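PDB 3CYM: HRDC domain-containing protein from Bifidobacterium adolescentis ATCC 15703, which is uncharacterised but probably acts as a ribonuclease D-like 3'-5' exonuclease, pairing an exonuclease domain with HRDC-type helical domains thought to bind nucleic acid. Local coordinates for residues A[119-124]-A[181-186]; A[125-130]-A[185-190]; A[220-225]-A[259-264]; A[231-236]-A[266-271]. All blocks are in the same frame, centred on the assembly; numbering follows the deposited sequence.

Interaction 1. Residues A[119-124]-A[181-186]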
loop_
_atom_site.group_PDB
_atom_site.type_symbol
_atom_site.label_atom_id
_atom_site.label_comp_id
_atom_site.label_asym_id
_atom_site.label_seq_id
_atom_site.Cartn_x
_atom_site.Cartn_y
_atom_site.Cartn_z
ATOM N N PHE A 119 1.774 -6.110 16.136
ATOM C CA PHE A 119 0.354 -6.394 16.204
ATOM C C PHE A 119 -0.308 -5.562 15.124
ATOM O O PHE A 119 -0.299 -4.332 15.186
ATOM C CB PHE A 119 -0.238 -6.064 17.574
ATOM C CG PHE A 119 -1.654 -6.535 17.744
ATOM C CD1 PHE A 119 -1.920 -7.753 18.339
ATOM C CD2 PHE A 119 -2.729 -5.763 17.302
ATOM C CE1 PHE A 119 -3.234 -8.207 18.479
ATOM C CE2 PHE A 119 -4.040 -6.207 17.447
ATOM C CZ PHE A 119 -4.290 -7.426 18.038
ATOM N N ASP A 120 -0.879 -6.235 14.131
ATOM C CA ASP A 120 -1.583 -5.540 13.061
ATOM C C ASP A 120 -3.084 -5.490 13.378
ATOM O O ASP A 120 -3.766 -6.519 13.362
ATOM C CB ASP A 120 -1.292 -6.203 11.704
ATOM C CG ASP A 120 -1.674 -5.338 10.508
ATOM O OD1 ASP A 120 -2.649 -4.555 10.563
ATOM O OD2 ASP A 120 -0.999 -5.477 9.470
ATOM N N THR A 121 -3.597 -4.291 13.661
ATOM C CA THR A 121 -5.009 -4.140 14.032
ATOM C C THR A 121 -5.953 -4.366 12.848
ATOM O O THR A 121 -7.122 -4.658 13.051
ATOM C CB THR A 121 -5.336 -2.772 14.699
ATOM O OG1 THR A 121 -4.872 -1.701 13.870
ATOM C CG2 THR A 121 -4.709 -2.660 16.078
ATOM N N GLU A 122 -5.454 -4.223 11.620
ATOM C CA GLU A 122 -6.280 -4.519 10.467
ATOM C C GLU A 122 -6.368 -6.022 10.297
ATOM O O GLU A 122 -7.457 -6.551 10.152
ATOM C CB GLU A 122 -5.784 -3.849 9.177
ATOM C CG GLU A 122 -6.630 -4.237 7.953
ATOM C CD GLU A 122 -6.606 -3.226 6.822
ATOM O OE1 GLU A 122 -6.138 -3.593 5.728
ATOM O OE2 GLU A 122 -7.060 -2.077 7.019
ATOM N N ILE A 123 -5.226 -6.702 10.344
ATOM C CA ILE A 123 -5.192 -8.159 10.217
ATOM C C ILE A 123 -6.058 -8.855 11.276
ATOM O O ILE A 123 -6.865 -9.738 10.951
ATOM C CB ILE A 123 -3.734 -8.684 10.208
ATOM C CG1 ILE A 123 -3.046 -8.280 8.896
ATOM C CG2 ILE A 123 -3.691 -10.191 10.417
ATOM C CD1 ILE A 123 -1.607 -8.743 8.760
ATOM N N ALA A 124 -5.906 -8.428 12.531
ATOM C CA ALA A 124 -6.727 -8.904 13.646
ATOM C C ALA A 124 -8.229 -8.667 13.445
ATOM O O ALA A 124 -9.030 -9.557 13.703
ATOM C CB ALA A 124 -6.262 -8.277 14.947
ATOM N N THR A 181 -5.191 -4.134 23.052
ATOM C CA THR A 181 -5.638 -4.752 24.308
ATOM C C THR A 181 -6.999 -5.448 24.162
ATOM O O THR A 181 -7.103 -6.643 24.433
ATOM C CB THR A 181 -5.654 -3.723 25.476
ATOM O OG1 THR A 181 -4.364 -3.107 25.588
ATOM C CG2 THR A 181 -5.989 -4.392 26.798
ATOM N N LYS A 182 -8.012 -4.699 23.712
ATOM C CA LYS A 182 -9.355 -5.233 23.429
ATOM C C LYS A 182 -9.350 -6.334 22.370
ATOM O O LYS A 182 -10.051 -7.334 22.516
ATOM C CB LYS A 182 -10.305 -4.119 22.960
ATOM C CG LYS A 182 -10.769 -3.160 24.046
ATOM C CD LYS A 182 -11.903 -3.735 24.893
ATOM C CE LYS A 182 -12.357 -2.751 25.978
ATOM N NZ LYS A 182 -11.358 -2.613 27.076
ATOM N N MET A 183 -8.571 -6.138 21.306
ATOM C CA MET A 183 -8.550 -7.074 20.184
ATOM C C MET A 183 -7.805 -8.378 20.496
ATOM O O MET A 183 -8.149 -9.421 19.948
ATOM C CB MET A 183 -7.995 -6.414 18.911
ATOM C CG MET A 183 -8.817 -5.218 18.380
ATOM S SD MET A 183 -8.133 -4.550 16.848
ATOM C CE MET A 183 -8.773 -5.781 15.781
ATOM N N ARG A 184 -6.803 -8.314 21.375
ATOM C CA ARG A 184 -6.133 -9.517 21.890
ATOM C C ARG A 184 -7.076 -10.360 22.729
ATOM O O ARG A 184 -7.122 -11.581 22.569
ATOM C CB ARG A 184 -4.901 -9.165 22.727
ATOM C CG ARG A 184 -3.649 -9.003 21.916
ATOM C CD ARG A 184 -2.437 -8.710 22.775
ATOM N NE ARG A 184 -1.350 -8.180 21.950
ATOM C CZ ARG A 184 -0.397 -8.918 21.382
ATOM N NH1 ARG A 184 -0.369 -10.229 21.565
ATOM N NH2 ARG A 184 0.539 -8.337 20.640
ATOM N N ALA A 185 -7.819 -9.697 23.614
ATOM C CA ALA A 185 -8.806 -10.351 24.476
ATOM C C ALA A 185 -9.873 -11.063 23.657
ATOM O O ALA A 185 -10.235 -12.193 23.969
ATOM C CB ALA A 185 -9.442 -9.341 25.444
ATOM N N GLU A 186 -10.340 -10.407 22.597
ATOM C CA GLU A 186 -11.318 -10.976 21.669
ATOM C C GLU A 186 -10.769 -12.108 20.789
ATOM O O GLU A 186 -11.465 -13.103 20.561
ATOM C CB GLU A 186 -11.930 -9.871 20.804
ATOM C CG GLU A 186 -13.124 -10.298 19.936
ATOM C CD GLU A 186 -14.285 -10.893 20.732
ATOM O OE1 GLU A 186 -14.900 -11.869 20.247
ATOM O OE2 GLU A 186 -14.589 -10.391 21.835
#

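Interaction 2. Residues A[125-130]-A[185-190]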
loop_
_atom_site.group_PDB
_atom_site.type_symbol
_atom_site.label_atom_id
_atom_site.label_comp_id
_atom_site.label_asym_id
_atom_site.label_seq_id
_atom_site.Cartn_x
_atom_site.Cartn_y
_atom_site.Cartn_z
ATOM N N ALA A 125 -8.607 -7.487 12.960
ATOM C CA ALA A 125 -10.025 -7.189 12.694
ATOM C C ALA A 125 -10.659 -8.120 11.660
ATOM O O ALA A 125 -11.798 -8.544 11.832
ATOM C CB ALA A 125 -10.200 -5.736 12.278
ATOM N N ARG A 126 -9.905 -8.436 10.607
ATOM C CA ARG A 126 -10.331 -9.335 9.523
ATOM C C ARG A 126 -10.543 -10.758 10.023
ATOM O O ARG A 126 -11.557 -11.395 9.740
ATOM C CB ARG A 126 -9.265 -9.403 8.422
ATOM C CG ARG A 126 -8.764 -8.094 7.887
ATOM C CD ARG A 126 -9.689 -7.524 6.865
ATOM N NE ARG A 126 -9.573 -8.134 5.545
ATOM C CZ ARG A 126 -10.474 -8.955 5.011
ATOM N NH1 ARG A 126 -10.277 -9.454 3.798
ATOM N NH2 ARG A 126 -11.565 -9.287 5.684
ATOM N N LEU A 127 -9.554 -11.269 10.762
ATOM C CA LEU A 127 -9.651 -12.605 11.385
ATOM C C LEU A 127 -10.873 -12.712 12.297
ATOM O O LEU A 127 -11.557 -13.732 12.300
ATOM C CB LEU A 127 -8.387 -12.947 12.171
ATOM C CG LEU A 127 -7.129 -13.367 11.399
ATOM C CD1 LEU A 127 -5.941 -13.176 12.304
ATOM C CD2 LEU A 127 -7.205 -14.808 10.929
ATOM N N LEU A 128 -11.142 -11.636 13.037
ATOM C CA LEU A 128 -12.321 -11.492 13.897
ATOM C C LEU A 128 -13.634 -11.396 13.121
ATOM O O LEU A 128 -14.715 -11.501 13.701
ATOM C CB LEU A 128 -12.167 -10.244 14.771
ATOM C CG LEU A 128 -11.806 -10.373 16.254
ATOM C CD1 LEU A 128 -11.198 -11.727 16.580
ATOM C CD2 LEU A 128 -10.867 -9.242 16.662
ATOM N N GLY A 129 -13.538 -11.156 11.820
ATOM C CA GLY A 129 -14.705 -11.147 10.964
ATOM C C GLY A 129 -15.264 -9.770 10.691
ATOM O O GLY A 129 -16.349 -9.658 10.127
ATOM N N LEU A 130 -14.535 -8.721 11.080
ATOM C CA LEU A 130 -14.976 -7.346 10.803
ATOM C C LEU A 130 -14.940 -7.009 9.323
ATOM O O LEU A 130 -13.880 -6.881 8.700
ATOM C CB LEU A 130 -14.223 -6.284 11.610
ATOM C CG LEU A 130 -14.461 -6.114 13.109
ATOM C CD1 LEU A 130 -14.260 -4.646 13.440
ATOM C CD2 LEU A 130 -15.841 -6.567 13.549
ATOM N N ALA A 185 -7.819 -9.697 23.614
ATOM C CA ALA A 185 -8.806 -10.351 24.476
ATOM C C ALA A 185 -9.873 -11.063 23.657
ATOM O O ALA A 185 -10.235 -12.193 23.969
ATOM C CB ALA A 185 -9.442 -9.341 25.444
ATOM N N GLU A 186 -10.340 -10.407 22.597
ATOM C CA GLU A 186 -11.318 -10.976 21.669
ATOM C C GLU A 186 -10.769 -12.108 20.789
ATOM O O GLU A 186 -11.465 -13.103 20.561
ATOM C CB GLU A 186 -11.930 -9.871 20.804
ATOM C CG GLU A 186 -13.124 -10.298 19.936
ATOM C CD GLU A 186 -14.285 -10.893 20.732
ATOM O OE1 GLU A 186 -14.900 -11.869 20.247
ATOM O OE2 GLU A 186 -14.589 -10.391 21.835
ATOM N N LEU A 187 -9.542 -11.963 20.287
ATOM C CA LEU A 187 -8.907 -13.045 19.514
ATOM C C LEU A 187 -8.769 -14.310 20.354
ATOM O O LEU A 187 -9.058 -15.413 19.877
ATOM C CB LEU A 187 -7.538 -12.626 18.964
ATOM C CG LEU A 187 -7.508 -11.773 17.686
ATOM C CD1 LEU A 187 -6.249 -10.940 17.639
ATOM C CD2 LEU A 187 -7.622 -12.622 16.435
ATOM N N LYS A 188 -8.341 -14.136 21.605
ATOM C CA LYS A 188 -8.176 -15.235 22.554
ATOM C C LYS A 188 -9.505 -15.934 22.830
ATOM O O LYS A 188 -9.568 -17.164 22.865
ATOM C CB LYS A 188 -7.544 -14.728 23.857
ATOM C CG LYS A 188 -6.043 -14.546 23.763
ATOM C CD LYS A 188 -5.484 -13.709 24.897
ATOM C CE LYS A 188 -4.024 -13.341 24.616
ATOM N NZ LYS A 188 -3.485 -12.287 25.523
ATOM N N ARG A 189 -10.567 -15.148 22.987
ATOM C CA ARG A 189 -11.895 -15.701 23.238
ATOM C C ARG A 189 -12.510 -16.368 21.994
ATOM O O ARG A 189 -13.285 -17.312 22.119
ATOM C CB ARG A 189 -12.815 -14.653 23.890
ATOM C CG ARG A 189 -13.737 -13.874 22.968
ATOM C CD ARG A 189 -15.187 -14.253 23.232
ATOM N NE ARG A 189 -16.065 -13.081 23.241
ATOM C CZ ARG A 189 -16.222 -12.253 24.276
ATOM N NH1 ARG A 189 -15.558 -12.446 25.413
ATOM N NH2 ARG A 189 -17.051 -11.219 24.174
ATOM N N GLN A 190 -12.131 -15.901 20.803
ATOM C CA GLN A 190 -12.541 -16.548 19.557
ATOM C C GLN A 190 -11.603 -17.698 19.179
ATOM O O GLN A 190 -11.857 -18.418 18.217
ATOM C CB GLN A 190 -12.622 -15.536 18.407
ATOM C CG GLN A 190 -13.894 -14.680 18.373
ATOM C CD GLN A 190 -14.128 -14.021 17.004
ATOM O OE1 GLN A 190 -13.638 -14.498 15.975
ATOM N NE2 GLN A 190 -14.884 -12.928 16.993
#

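Interaction 3. Residues A[220-225]-A[259-264]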
loop_
_atom_site.group_PDB
_atom_site.type_symbol
_atom_site.label_atom_id
_atom_site.label_comp_id
_atom_site.label_asym_id
_atom_site.label_seq_id
_atom_site.Cartn_x
_atom_site.Cartn_y
_atom_site.Cartn_z
ATOM N N HIS A 220 1.234 -0.287 -17.109
ATOM C CA HIS A 220 0.154 0.153 -16.224
ATOM C C HIS A 220 -0.282 1.594 -16.484
ATOM O O HIS A 220 -0.589 2.349 -15.559
ATOM C CB HIS A 220 0.544 -0.089 -14.765
ATOM C CG HIS A 220 0.587 -1.538 -14.406
ATOM N ND1 HIS A 220 -0.406 -2.151 -13.674
ATOM C CD2 HIS A 220 1.472 -2.510 -14.729
ATOM C CE1 HIS A 220 -0.120 -3.434 -13.536
ATOM N NE2 HIS A 220 1.014 -3.678 -14.168
ATOM N N VAL A 221 -0.293 1.955 -17.763
ATOM C CA VAL A 221 -0.842 3.213 -18.240
ATOM C C VAL A 221 -2.317 2.933 -18.517
ATOM O O VAL A 221 -2.637 1.937 -19.155
ATOM C CB VAL A 221 -0.121 3.645 -19.535
ATOM C CG1 VAL A 221 -0.822 4.810 -20.200
ATOM C CG2 VAL A 221 1.353 3.975 -19.255
ATOM N N SER A 222 -3.209 3.781 -18.012
ATOM C CA SER A 222 -4.638 3.579 -18.237
ATOM C C SER A 222 -4.982 3.686 -19.723
ATOM O O SER A 222 -4.384 4.482 -20.461
ATOM C CB SER A 222 -5.493 4.528 -17.385
ATOM O OG SER A 222 -5.042 5.863 -17.472
ATOM N N HIS A 223 -5.926 2.839 -20.146
ATOM C CA HIS A 223 -6.387 2.709 -21.537
ATOM C C HIS A 223 -5.328 2.139 -22.486
ATOM O O HIS A 223 -5.395 2.364 -23.702
ATOM C CB HIS A 223 -6.971 4.022 -22.078
ATOM C CG HIS A 223 -8.181 4.491 -21.335
ATOM N ND1 HIS A 223 -9.462 4.316 -21.812
ATOM C CD2 HIS A 223 -8.305 5.121 -20.143
ATOM C CE1 HIS A 223 -10.324 4.821 -20.949
ATOM N NE2 HIS A 223 -9.649 5.313 -19.926
ATOM N N ILE A 224 -4.382 1.376 -21.922
ATOM C CA ILE A 224 -3.273 0.755 -22.673
ATOM C C ILE A 224 -3.775 -0.310 -23.648
ATOM O O ILE A 224 -3.160 -0.563 -24.693
ATOM C CB ILE A 224 -2.165 0.170 -21.712
ATOM C CG1 ILE A 224 -0.897 -0.234 -22.470
ATOM C CG2 ILE A 224 -2.694 -0.993 -20.857
ATOM C CD1 ILE A 224 -0.305 0.870 -23.269
ATOM N N THR A 225 -4.922 -0.891 -23.301
ATOM C CA THR A 225 -5.549 -1.962 -24.057
ATOM C C THR A 225 -5.954 -1.515 -25.467
ATOM O O THR A 225 -5.945 -2.311 -26.404
ATOM C CB THR A 225 -6.737 -2.591 -23.261
ATOM O OG1 THR A 225 -7.327 -3.654 -24.021
ATOM C CG2 THR A 225 -7.790 -1.556 -22.913
ATOM N N LEU A 259 2.893 14.357 -17.012
ATOM C CA LEU A 259 2.337 13.919 -18.278
ATOM C C LEU A 259 1.218 12.925 -17.973
ATOM O O LEU A 259 1.409 11.961 -17.218
ATOM C CB LEU A 259 3.438 13.295 -19.159
ATOM C CG LEU A 259 3.116 12.829 -20.582
ATOM C CD1 LEU A 259 2.818 13.997 -21.513
ATOM C CD2 LEU A 259 4.267 11.999 -21.118
ATOM N N SER A 260 0.046 13.181 -18.545
ATOM C CA SER A 260 -1.111 12.320 -18.374
ATOM C C SER A 260 -0.980 11.023 -19.170
ATOM O O SER A 260 -0.227 10.955 -20.146
ATOM C CB SER A 260 -2.364 13.056 -18.831
ATOM O OG SER A 260 -2.346 13.224 -20.236
ATOM N N ASP A 261 -1.737 10.011 -18.755
ATOM C CA ASP A 261 -1.850 8.750 -19.484
ATOM C C ASP A 261 -2.599 8.920 -20.806
ATOM O O ASP A 261 -2.256 8.274 -21.790
ATOM C CB ASP A 261 -2.545 7.695 -18.625
ATOM C CG ASP A 261 -1.649 7.143 -17.525
ATOM O OD1 ASP A 261 -0.514 7.635 -17.358
ATOM O OD2 ASP A 261 -2.082 6.201 -16.824
ATOM N N SER A 262 -3.609 9.792 -20.821
ATOM C CA SER A 262 -4.335 10.150 -22.047
ATOM C C SER A 262 -3.409 10.677 -23.124
ATOM O O SER A 262 -3.537 10.268 -24.272
ATOM C CB SER A 262 -5.408 11.211 -21.779
ATOM O OG SER A 262 -6.257 10.834 -20.715
ATOM N N SER A 263 -2.496 11.583 -22.751
ATOM C CA SER A 263 -1.498 12.146 -23.678
ATOM C C SER A 263 -0.595 11.077 -24.253
ATOM O O SER A 263 -0.396 11.046 -25.459
ATOM C CB SER A 263 -0.618 13.210 -23.016
ATOM O OG SER A 263 -1.371 14.369 -22.702
ATOM N N ILE A 264 -0.060 10.223 -23.375
ATOM C CA ILE A 264 0.765 9.064 -23.747
ATOM C C ILE A 264 0.073 8.160 -24.780
ATOM O O ILE A 264 0.633 7.898 -25.847
ATOM C CB ILE A 264 1.196 8.230 -22.496
ATOM C CG1 ILE A 264 2.171 9.025 -21.625
ATOM C CG2 ILE A 264 1.841 6.902 -22.899
ATOM C CD1 ILE A 264 2.457 8.401 -20.281
HETATM O O HOH W 1 0.523 5.232 -15.582
#

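Interaction 4. Residues A[231-236]-A[266-271]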
loop_
_atom_site.group_PDB
_atom_site.type_symbol
_atom_site.label_atom_id
_atom_site.label_comp_id
_atom_site.label_asym_id
_atom_site.label_seq_id
_atom_site.Cartn_x
_atom_site.Cartn_y
_atom_site.Cartn_z
ATOM N N ARG A 231 2.509 -2.688 -31.651
ATOM C CA ARG A 231 3.767 -2.802 -30.906
ATOM C C ARG A 231 4.655 -1.559 -31.008
ATOM O O ARG A 231 5.447 -1.300 -30.102
ATOM C CB ARG A 231 4.533 -4.068 -31.307
ATOM C CG ARG A 231 3.649 -5.317 -31.339
ATOM C CD ARG A 231 4.404 -6.619 -31.091
ATOM N NE ARG A 231 5.540 -6.799 -31.990
ATOM C CZ ARG A 231 6.778 -7.085 -31.593
ATOM N NH1 ARG A 231 7.054 -7.241 -30.305
ATOM N NH2 ARG A 231 7.743 -7.227 -32.493
ATOM N N GLN A 232 4.516 -0.792 -32.093
ATOM C CA GLN A 232 5.205 0.500 -32.218
ATOM C C GLN A 232 4.611 1.544 -31.272
ATOM O O GLN A 232 5.335 2.371 -30.725
ATOM C CB GLN A 232 5.203 1.025 -33.659
ATOM C CG GLN A 232 6.217 2.158 -33.887
ATOM C CD GLN A 232 6.303 2.636 -35.322
ATOM O OE1 GLN A 232 7.349 3.125 -35.751
ATOM N NE2 GLN A 232 5.211 2.503 -36.072
ATOM N N ALA A 233 3.294 1.491 -31.085
ATOM C CA ALA A 233 2.616 2.320 -30.091
ATOM C C ALA A 233 3.065 1.929 -28.693
ATOM O O ALA A 233 3.277 2.784 -27.842
ATOM C CB ALA A 233 1.113 2.186 -30.218
ATOM N N LEU A 234 3.232 0.629 -28.478
ATOM C CA LEU A 234 3.694 0.111 -27.199
ATOM C C LEU A 234 5.125 0.536 -26.901
ATOM O O LEU A 234 5.440 0.844 -25.761
ATOM C CB LEU A 234 3.520 -1.407 -27.134
ATOM C CG LEU A 234 2.061 -1.874 -27.010
ATOM C CD1 LEU A 234 1.934 -3.390 -27.171
ATOM C CD2 LEU A 234 1.426 -1.412 -25.697
ATOM N N ALA A 235 5.961 0.606 -27.938
ATOM C CA ALA A 235 7.316 1.160 -27.827
ATOM C C ALA A 235 7.304 2.643 -27.442
ATOM O O ALA A 235 8.179 3.101 -26.712
ATOM C CB ALA A 235 8.073 0.967 -29.116
ATOM N N ILE A 236 6.307 3.378 -27.931
ATOM C CA ILE A 236 6.115 4.786 -27.584
ATOM C C ILE A 236 5.654 4.937 -26.124
ATOM O O ILE A 236 6.218 5.739 -25.371
ATOM C CB ILE A 236 5.151 5.495 -28.602
ATOM C CG1 ILE A 236 5.842 5.618 -29.960
ATOM C CG2 ILE A 236 4.735 6.874 -28.113
ATOM C CD1 ILE A 236 4.941 5.871 -31.126
ATOM N N GLU A 266 -2.614 8.905 -26.573
ATOM C CA GLU A 266 -2.911 9.750 -27.728
ATOM C C GLU A 266 -1.761 9.819 -28.733
ATOM O O GLU A 266 -1.968 9.618 -29.934
ATOM C CB GLU A 266 -3.249 11.161 -27.262
ATOM C CG GLU A 266 -4.523 11.704 -27.839
ATOM C CD GLU A 266 -4.704 13.185 -27.564
ATOM O OE1 GLU A 266 -4.890 13.941 -28.540
ATOM O OE2 GLU A 266 -4.661 13.594 -26.378
ATOM N N VAL A 267 -0.550 10.082 -28.238
ATOM C CA VAL A 267 0.616 10.219 -29.118
ATOM C C VAL A 267 1.131 8.865 -29.617
ATOM O O VAL A 267 1.776 8.788 -30.662
ATOM C CB VAL A 267 1.761 11.071 -28.487
ATOM C CG1 VAL A 267 1.302 12.480 -28.234
ATOM C CG2 VAL A 267 2.221 10.481 -27.213
ATOM N N ALA A 268 0.820 7.798 -28.882
ATOM C CA ALA A 268 1.177 6.446 -29.309
ATOM C C ALA A 268 0.286 6.002 -30.460
ATOM O O ALA A 268 0.736 5.296 -31.359
ATOM C CB ALA A 268 1.091 5.472 -28.148
ATOM N N LYS A 269 -0.975 6.432 -30.422
ATOM C CA LYS A 269 -1.918 6.237 -31.522
ATOM C C LYS A 269 -1.506 7.050 -32.746
ATOM O O LYS A 269 -1.351 6.508 -33.836
ATOM C CB LYS A 269 -3.316 6.670 -31.087
ATOM C CG LYS A 269 -4.101 5.639 -30.303
ATOM C CD LYS A 269 -5.318 6.329 -29.705
ATOM C CE LYS A 269 -6.432 5.355 -29.385
ATOM N NZ LYS A 269 -5.985 4.374 -28.365
ATOM N N ARG A 270 -1.288 8.345 -32.538
ATOM C CA ARG A 270 -1.100 9.289 -33.631
ATOM C C ARG A 270 0.295 9.278 -34.246
ATOM O O ARG A 270 0.447 9.592 -35.426
ATOM C CB ARG A 270 -1.438 10.700 -33.166
ATOM C CG ARG A 270 -2.911 10.957 -32.967
ATOM C CD ARG A 270 -3.269 12.241 -33.688
ATOM N NE ARG A 270 -4.188 13.081 -32.935
ATOM C CZ ARG A 270 -4.365 14.380 -33.159
ATOM N NH1 ARG A 270 -3.678 15.002 -34.106
ATOM N NH2 ARG A 270 -5.227 15.062 -32.423
ATOM N N LYS A 271 1.298 8.923 -33.439
ATOM C CA LYS A 271 2.716 8.917 -33.846
ATOM C C LYS A 271 3.182 10.180 -34.610
ATOM O O LYS A 271 3.440 10.110 -35.817
ATOM C CB LYS A 271 3.043 7.656 -34.654
ATOM C CG LYS A 271 2.433 6.376 -34.101
ATOM C CD LYS A 271 2.868 5.176 -34.910
ATOM C CE LYS A 271 2.498 3.885 -34.217
ATOM N NZ LYS A 271 1.043 3.826 -33.956
#

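Interaction 1. Residues A[119-124]-A[181-186]
F119 and A124 face M183 and R184 where the last residues of strand 117-120 and the first turn of helix 121-127 lie against helix 176-190, the backbones coming nearest at A124 and M183, whose CA atoms are 7.0 Å apart. CG of F119 is anti to the backbone N (chi1 -171°), on the side facing the helix, and M183 CB is 3.9 Å from ring atom CZ. R184 slides past the ring in the opposite direction, and its guanidinium has F119 CD1 over one face, offset toward the rim, 3.4 Å from NH2. The two planes are 41° apart, a tilted contact. The M183 chain bends at chi3 (78°), and its CE methyl lies 3.4 Å from T121 O and 3.6 Å from A124 CB; the M183 and T121 side chains cross at about a right angle, SD beside T121 CB. R184 NH2 also forms a salt bridge with E180, one turn back. An alanine at R184 would probably leave E180 without its cationic mate and take R184's cover off the CD1-CE1 side of F119. No hydrogen bond joins the segments; apolar and sulphur-bearing surface does, with a charged group, tied to its own helix, held obliquely against the ring.

Interaction 2. Residues A[125-130]-A[185-190]
L128 reaches across to E186, L187 and Q190, three residues on one side of helix 176-190. Its torsions sit away from the usual staggered values (chi1 -104°, chi2 19°), and the branched end lies between the other helix's side chains: CD1 is 3.7 Å from L187 CD2 and also 3.7 Å from Q190 OE1, while CG lies 3.9 Å from E186 CG. The L128 and L187 side chains cross at about a right angle. L127 adds a looser apolar touch, its CB 4.3 Å from L187 CD2. In Q190, CG is anti to the carbonyl carbon (chi1 -80°) and the chain is extended beyond it, which brings the amide beside L128; OE1 accepts from K192 NZ, and NE2 makes a weak hydrogen bond of 3.4 Å to E186 OE1. An alanine in place of Q190 would probably leave L128 CD1 less well packed and cost K192 an acceptor. The chain turns directly beyond L128: G129, with positive phi, closes the helix in a Schellman motif, G129 N bonding to R126 O and L130 N to A125 O. This is helix-to-helix packing within the exonuclease domain, an RNase H-like fold in which helices flank a mixed sheet.

Interaction 3. Residues A[220-225]-A[259-264]
D261 OD2 receives S222 N across the contact in a hydrogen bond of 2.9 Å, nearly straight at 166°, the donor standing 41° out of the carboxylate plane. In the conformer described, one of two, S222 OG is 3.0 Å from the same oxygen, a doubtful bond because its proton has another acceptor within range. Water 1 lies 3.0 Å from D261 OD2 and 3.1 Å from H220 O, placed to bridge them, but has more acceptors nearby than protons to give. The other carboxylate oxygen, OD1, pairs with R244 of helix 231-250 in a salt bridge, and R244 also donates to L259 O. Beside the polar group V221 CG1 rests 3.6 Å from the carboxylate carbon D261 CG and makes a looser apolar touch with I264 CG2 at 4.3 Å. S222 is the second residue of a type II turn from V221 to I224. S260 is the N-cap of helix 261-270, its OG accepting from S263 N at 3.0 Å. The loop before helix 231-250 is thus held to the first turn of helix 261-270 in the HRDC domain through D261, whose charged form R244 and the helix N-terminus would probably favour.

Interaction 4. Residues A[231-236]-A[266-271]
A268 O takes K271 NZ at 3.0 Å, nearly along the C=O axis, and has A233 CB of the facing helix 3.3 Å away. The ammonium also forms a salt bridge with D230, just ahead of helix 231-250, so K271 ties the C-terminal end of one helix to the N-terminal end of the other. Its chain stays extended through CE and then bends at chi4 (57°), which turns NZ back to its own helix end. On the way the methylene groups line the facing helix: CG lies 3.9 Å from I236 CD1, and CE lies 3.6 Å from Q232 NE2, the two chains crossing obliquely. K271 is also the residue at which the chain leaves helix 261-270, with positive phi. Both segments belong to the HRDC domain, a small all-helical module, and here two of its helices pack in a roughly antiparallel way: the axes of 231-236 and 266-270 come within 8.4 Å and their directions differ by 143°. Small residues permit the approach. The CA atoms of A233 and A268 are 4.4 Å apart, and their CB atoms touch at 3.9 Å. One turn further along, I236 brings CG2, anti to its backbone N, to 3.8 Å from A268 CA, while V267 CG2 brushes that methyl more distantly. L323 of helix 312-323 also packs on Q232 and I236, and I319 of the same helix on V267, so the flank of the pair is covered by a third helix.

Overall arrangement
Interactions 1 and 2 are successive parts of one interface, between helices 121-127 and 176-190 of the exonuclease domain. Their centres are 7 Å apart and they share A185 and E186; L187 CD1 of the second lies 3.8 Å from A124 CB of the first. Interactions 3 and 4 form a second pair, with centres 11 Å apart, both using helix 261-270 and meeting where I224 CD1 is 3.8 Å from L234 CD2. The pairs lie on opposite sides of the chain's centre, interactions 1 and 3 about 41 Å apart between centres. The T121 side chain of interaction 1 is about 9 Å from a bound sodium ion; D44, E46 and D172 form a sodium site in this model.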